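Local coordinates for extracellular solute-binding protein, family 3 (Methylophaga aminisulfidivorans MP, PDB 5SV6) that is of unknown function but has the architecture of a periplasmic solute-binding protein and is probably linked to the methanol dehydrogenase system, at residues G127-Y132 with L230-S235; S152-V157 with A209-I214. One frame throughout, in Å; residues are numbered along the deposited sequence.

Contact 1 (G127-Y132 with L230-S235)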
# COMPACT_ATOMS: atom_id res chain seq x y z
N GLY A 127 5.46 6.01 -2.28
CA GLY A 127 4.55 7.08 -1.90
C GLY A 127 3.17 6.94 -2.51
O GLY A 127 2.96 6.14 -3.42
N TYR A 128 2.24 7.72 -1.98
CA TYR A 128 0.93 7.90 -2.58
C TYR A 128 1.16 8.64 -3.89
O TYR A 128 2.10 9.42 -4.00
CB TYR A 128 0.01 8.70 -1.64
CG TYR A 128 -0.50 7.82 -0.52
CD1 TYR A 128 0.30 7.55 0.58
CD2 TYR A 128 -1.75 7.22 -0.60
CE1 TYR A 128 -0.14 6.71 1.59
CE2 TYR A 128 -2.20 6.39 0.40
CZ TYR A 128 -1.39 6.13 1.49
OH TYR A 128 -1.84 5.29 2.48
N ALA A 129 0.31 8.39 -4.88
CA ALA A 129 0.50 8.96 -6.21
C ALA A 129 -0.81 9.38 -6.87
O ALA A 129 -1.83 8.72 -6.70
CB ALA A 129 1.24 7.96 -7.12
N PHE A 130 -0.76 10.47 -7.63
CA PHE A 130 -1.86 10.89 -8.49
C PHE A 130 -1.89 10.04 -9.73
O PHE A 130 -0.86 9.83 -10.37
CB PHE A 130 -1.70 12.36 -8.89
CG PHE A 130 -1.69 13.29 -7.72
CD1 PHE A 130 -2.89 13.72 -7.16
CD2 PHE A 130 -0.49 13.73 -7.17
CE1 PHE A 130 -2.89 14.56 -6.06
CE2 PHE A 130 -0.48 14.58 -6.09
CZ PHE A 130 -1.68 15.00 -5.54
N ILE A 131 -3.07 9.54 -10.07
CA ILE A 131 -3.23 8.66 -11.21
C ILE A 131 -4.35 9.21 -12.09
O ILE A 131 -5.49 9.31 -11.65
CB ILE A 131 -3.55 7.23 -10.75
CG1 ILE A 131 -2.33 6.64 -10.03
CG2 ILE A 131 -3.95 6.36 -11.94
CD1 ILE A 131 -2.62 5.39 -9.18
N TYR A 132 -4.02 9.57 -13.33
CA TYR A 132 -4.96 10.23 -14.23
C TYR A 132 -4.66 9.91 -15.69
O TYR A 132 -3.58 9.40 -16.00
CB TYR A 132 -4.96 11.75 -13.96
CG TYR A 132 -3.61 12.41 -14.02
CD1 TYR A 132 -2.80 12.46 -12.89
CD2 TYR A 132 -3.14 13.01 -15.18
CE1 TYR A 132 -1.55 13.07 -12.93
CE2 TYR A 132 -1.90 13.62 -15.24
CZ TYR A 132 -1.11 13.65 -14.11
OH TYR A 132 0.12 14.26 -14.16
N LEU A 230 -2.18 5.66 -18.59
CA LEU A 230 -2.34 6.47 -17.39
C LEU A 230 -1.01 7.05 -16.96
O LEU A 230 0.05 6.48 -17.23
CB LEU A 230 -2.90 5.63 -16.24
CG LEU A 230 -4.26 4.95 -16.45
CD1 LEU A 230 -4.67 4.19 -15.19
CD2 LEU A 230 -5.35 5.94 -16.84
N LYS A 231 -1.06 8.20 -16.30
CA LYS A 231 0.10 8.75 -15.65
C LYS A 231 0.01 8.42 -14.18
O LYS A 231 -1.09 8.44 -13.61
CB LYS A 231 0.15 10.27 -15.82
CG LYS A 231 0.67 10.72 -17.18
CD LYS A 231 1.20 12.16 -17.12
CE LYS A 231 2.45 12.25 -16.26
NZ LYS A 231 3.04 13.62 -16.27
N MSE A 232 1.15 8.13 -13.56
CA MSE A 232 1.22 7.95 -12.11
C MSE A 232 2.31 8.86 -11.55
O MSE A 232 3.51 8.61 -11.74
CB MSE A 232 1.47 6.48 -11.75
CG MSE A 232 1.43 6.21 -10.25
SE MSE A 232 1.56 4.31 -9.77
CE MSE A 232 3.24 3.90 -10.66
N VAL A 233 1.91 9.93 -10.89
CA VAL A 233 2.84 10.93 -10.40
C VAL A 233 2.93 10.83 -8.88
O VAL A 233 1.95 11.09 -8.19
CB VAL A 233 2.37 12.35 -10.80
CG1 VAL A 233 3.33 13.40 -10.24
CG2 VAL A 233 2.27 12.47 -12.32
N VAL A 234 4.10 10.44 -8.38
CA VAL A 234 4.28 10.26 -6.94
C VAL A 234 4.28 11.59 -6.20
O VAL A 234 4.95 12.55 -6.62
CB VAL A 234 5.59 9.51 -6.64
CG1 VAL A 234 5.75 9.33 -5.15
CG2 VAL A 234 5.61 8.15 -7.35
N SER A 235 3.54 11.66 -5.10
CA SER A 235 3.44 12.90 -4.32
C SER A 235 4.78 13.30 -3.70
O SER A 235 5.68 12.47 -3.57
CB SER A 235 2.42 12.77 -3.19
OG SER A 235 1.12 13.09 -3.64
O HOH W 1 1.06 16.29 -15.50

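Contact 2 (S152-V157 with A209-I214)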
# COMPACT_ATOMS: atom_id res chain seq x y z
N SER A 152 -14.03 17.00 -9.41
CA SER A 152 -15.06 16.73 -8.42
C SER A 152 -15.07 15.28 -7.92
O SER A 152 -15.52 15.01 -6.81
CB SER A 152 -16.43 17.07 -9.00
OG SER A 152 -16.47 18.42 -9.41
N LYS A 153 -14.57 14.36 -8.75
CA LYS A 153 -14.61 12.92 -8.42
C LYS A 153 -13.21 12.37 -8.20
O LYS A 153 -12.45 12.22 -9.16
CB LYS A 153 -15.29 12.14 -9.55
CG LYS A 153 -16.75 12.53 -9.81
CD LYS A 153 -17.67 11.82 -8.86
CE LYS A 153 -19.13 12.23 -9.06
NZ LYS A 153 -19.80 11.45 -10.14
N PHE A 154 -12.89 12.03 -6.96
CA PHE A 154 -11.55 11.60 -6.57
C PHE A 154 -11.58 10.17 -6.03
O PHE A 154 -12.19 9.90 -5.00
CB PHE A 154 -10.99 12.55 -5.50
CG PHE A 154 -10.89 13.99 -5.94
CD1 PHE A 154 -12.01 14.81 -5.94
CD2 PHE A 154 -9.67 14.53 -6.33
CE1 PHE A 154 -11.93 16.13 -6.35
CE2 PHE A 154 -9.58 15.87 -6.73
CZ PHE A 154 -10.71 16.66 -6.73
N ALA A 155 -10.91 9.24 -6.70
CA ALA A 155 -10.87 7.88 -6.18
C ALA A 155 -9.77 7.77 -5.12
O ALA A 155 -8.58 7.76 -5.46
CB ALA A 155 -10.64 6.89 -7.31
N ILE A 156 -10.16 7.74 -3.84
CA ILE A 156 -9.21 7.64 -2.74
C ILE A 156 -9.63 6.63 -1.66
O ILE A 156 -10.78 6.18 -1.62
CB ILE A 156 -8.98 9.00 -2.04
CG1 ILE A 156 -10.25 9.45 -1.32
CG2 ILE A 156 -8.49 10.05 -3.06
CD1 ILE A 156 -10.00 10.48 -0.23
N VAL A 157 -8.69 6.30 -0.78
CA VAL A 157 -8.97 5.43 0.35
C VAL A 157 -9.13 6.25 1.63
O VAL A 157 -8.24 7.01 2.01
CB VAL A 157 -7.83 4.39 0.54
CG1 VAL A 157 -8.12 3.48 1.73
CG2 VAL A 157 -7.63 3.58 -0.73
N ALA A 209 -13.98 8.52 -12.31
CA ALA A 209 -13.16 9.35 -11.44
C ALA A 209 -12.36 10.31 -12.29
O ALA A 209 -11.81 9.93 -13.32
CB ALA A 209 -12.23 8.48 -10.59
N ASP A 210 -12.31 11.58 -11.89
CA ASP A 210 -11.40 12.52 -12.54
C ASP A 210 -9.96 12.11 -12.30
O ASP A 210 -9.08 12.34 -13.14
CB ASP A 210 -11.62 13.93 -11.98
CG ASP A 210 -12.98 14.48 -12.32
OD1 ASP A 210 -13.33 14.44 -13.52
OD2 ASP A 210 -13.69 14.94 -11.41
N ILE A 211 -9.71 11.50 -11.15
CA ILE A 211 -8.35 11.21 -10.72
C ILE A 211 -8.37 10.28 -9.51
O ILE A 211 -9.36 10.21 -8.80
CB ILE A 211 -7.61 12.51 -10.34
CG1 ILE A 211 -6.09 12.30 -10.26
CG2 ILE A 211 -8.17 13.09 -9.04
CD1 ILE A 211 -5.30 13.60 -10.10
N ALA A 212 -7.28 9.54 -9.31
CA ALA A 212 -7.13 8.75 -8.10
C ALA A 212 -5.89 9.22 -7.38
O ALA A 212 -4.98 9.77 -7.99
CB ALA A 212 -7.03 7.25 -8.42
N HIS A 213 -5.87 9.02 -6.07
CA HIS A 213 -4.66 9.25 -5.29
C HIS A 213 -4.54 8.04 -4.40
O HIS A 213 -5.35 7.85 -3.48
CB HIS A 213 -4.76 10.55 -4.49
CG HIS A 213 -3.48 10.95 -3.83
ND1 HIS A 213 -3.26 10.79 -2.48
CD2 HIS A 213 -2.36 11.52 -4.32
CE1 HIS A 213 -2.06 11.24 -2.17
NE2 HIS A 213 -1.49 11.68 -3.27
N ILE A 214 -3.55 7.20 -4.70
CA ILE A 214 -3.49 5.83 -4.18
C ILE A 214 -2.06 5.52 -3.79
O ILE A 214 -1.13 5.98 -4.44
CB ILE A 214 -3.86 4.79 -5.30
CG1 ILE A 214 -5.19 5.13 -5.95
CG2 ILE A 214 -3.90 3.36 -4.75
CD1 ILE A 214 -6.32 5.18 -4.94
O HOH W 2 -5.88 6.75 -1.11

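Contact 1 (G127-Y132 with L230-S235)
Tyr132 and Lys231 open an antiparallel strand pair that belongs to the mixed sheet of a periplasmic-binding-protein-like fold, in which alternate N-H and C=O groups of 128-132 pair with 231-235. Both partners exchange bonds as a hydrogen-bonded pair: Lys231 N gives a nearly straight bond to Tyr132 O (2.8 Å), and Tyr132 N returns a longer one to Lys231 O. Phe130, two residues back, and Val233, two residues on, repeat the exchange, with Val233 N to Phe130 O at 2.8 Å and the reverse bond, from Phe130 N, entering Val233 O tilted from the carbonyl plane. Ser235 N, just past the strand, closes the row on Tyr128 O (2.9 Å). The N-H groups of Ala129 and Ile131 turn the other way, toward strand 211-215.

On the face of Ala129 and Ile131, the selenomethionine Met232 reaches Ala129 CB with its CG (3.6 Å), which also touches Ile131 CG1 (3.8 Å). On the other face, chi1 of 53° places Tyr132 CG between backbone N and carbonyl carbon and lays the ring alongside Lys231, whose CB sits over one ring face in a CH-pi contact. Ser235 OG approaches Phe130 CE2, but its hydrogen bond goes to His213 NE2. Val233 CG2 comes within 3.3 Å of Tyr132 OH, and this phenol oxygen is hydrogen-bonded at 2.6 Å to a water that also accepts a weak bond from Lys231 NZ.

Contact 2 (S152-V157 with A209-I214)
Asp210 binds the chain just ahead of strand 154-156 by means of one carboxylate oxygen. Its CB lies 3.4 Å from Lys153 O; CG, beside the backbone N (chi1 -66°), carries the carboxylate on toward the Ser152-Lys153 peptide. At the tip, OD2 accepts both Ser152 N and Lys153 N, each at 2.9 Å, both on the anti side of OD2, one from each face of the carboxylate plane and some 30° and 26° out of it. Lys153 O answers by taking Asp210 N at 2.8 Å, with a weak, longer bond from Ile211 N. With an alanine here, the N-H groups of Ser152 and Lys153 would probably lose their shared acceptor, and the chain ahead of Phe154 its fixed position.

Beyond these bonds Ala155 carries the pairing: its N gives to Ile211 O (2.8 Å) and its O takes His213 N (3.1 Å). Ala155 CB meets Ala212 CB, while on the other face Ile211 CG2 presses against Phe154 CD2 at 3.4 Å, the two side chains crossing. A water bridges Val157 N and His213 O. Parallel neighbours, joined through intervening helices such as 161-168 and 197-206, are the alpha/beta pattern of a solute-binding-protein lobe.

How the contacts relate
Contacts 1 and 2 share one sheet, with strand 118-133 lying between its neighbours 230-234 and 211-215, and contact 2 nested within the chain loop that contact 1 closes. Ile131 N to Ala212 O and Ala129 N to Ile214 O, probable hydrogen bonds of 2.8 Å each, join the two directly. Contact 2 is the more buried, though Ser152 and Lys153 are exposed; contact 1 is only partly buried. Their chemistry differs with strand direction and with the loop ahead of Phe154: antiparallel reciprocal backbone pairs in contact 1, against staggered parallel bonds and a carboxylate accepting two backbone N-H groups in contact 2. His213 ties them further, its ring meeting Phe130.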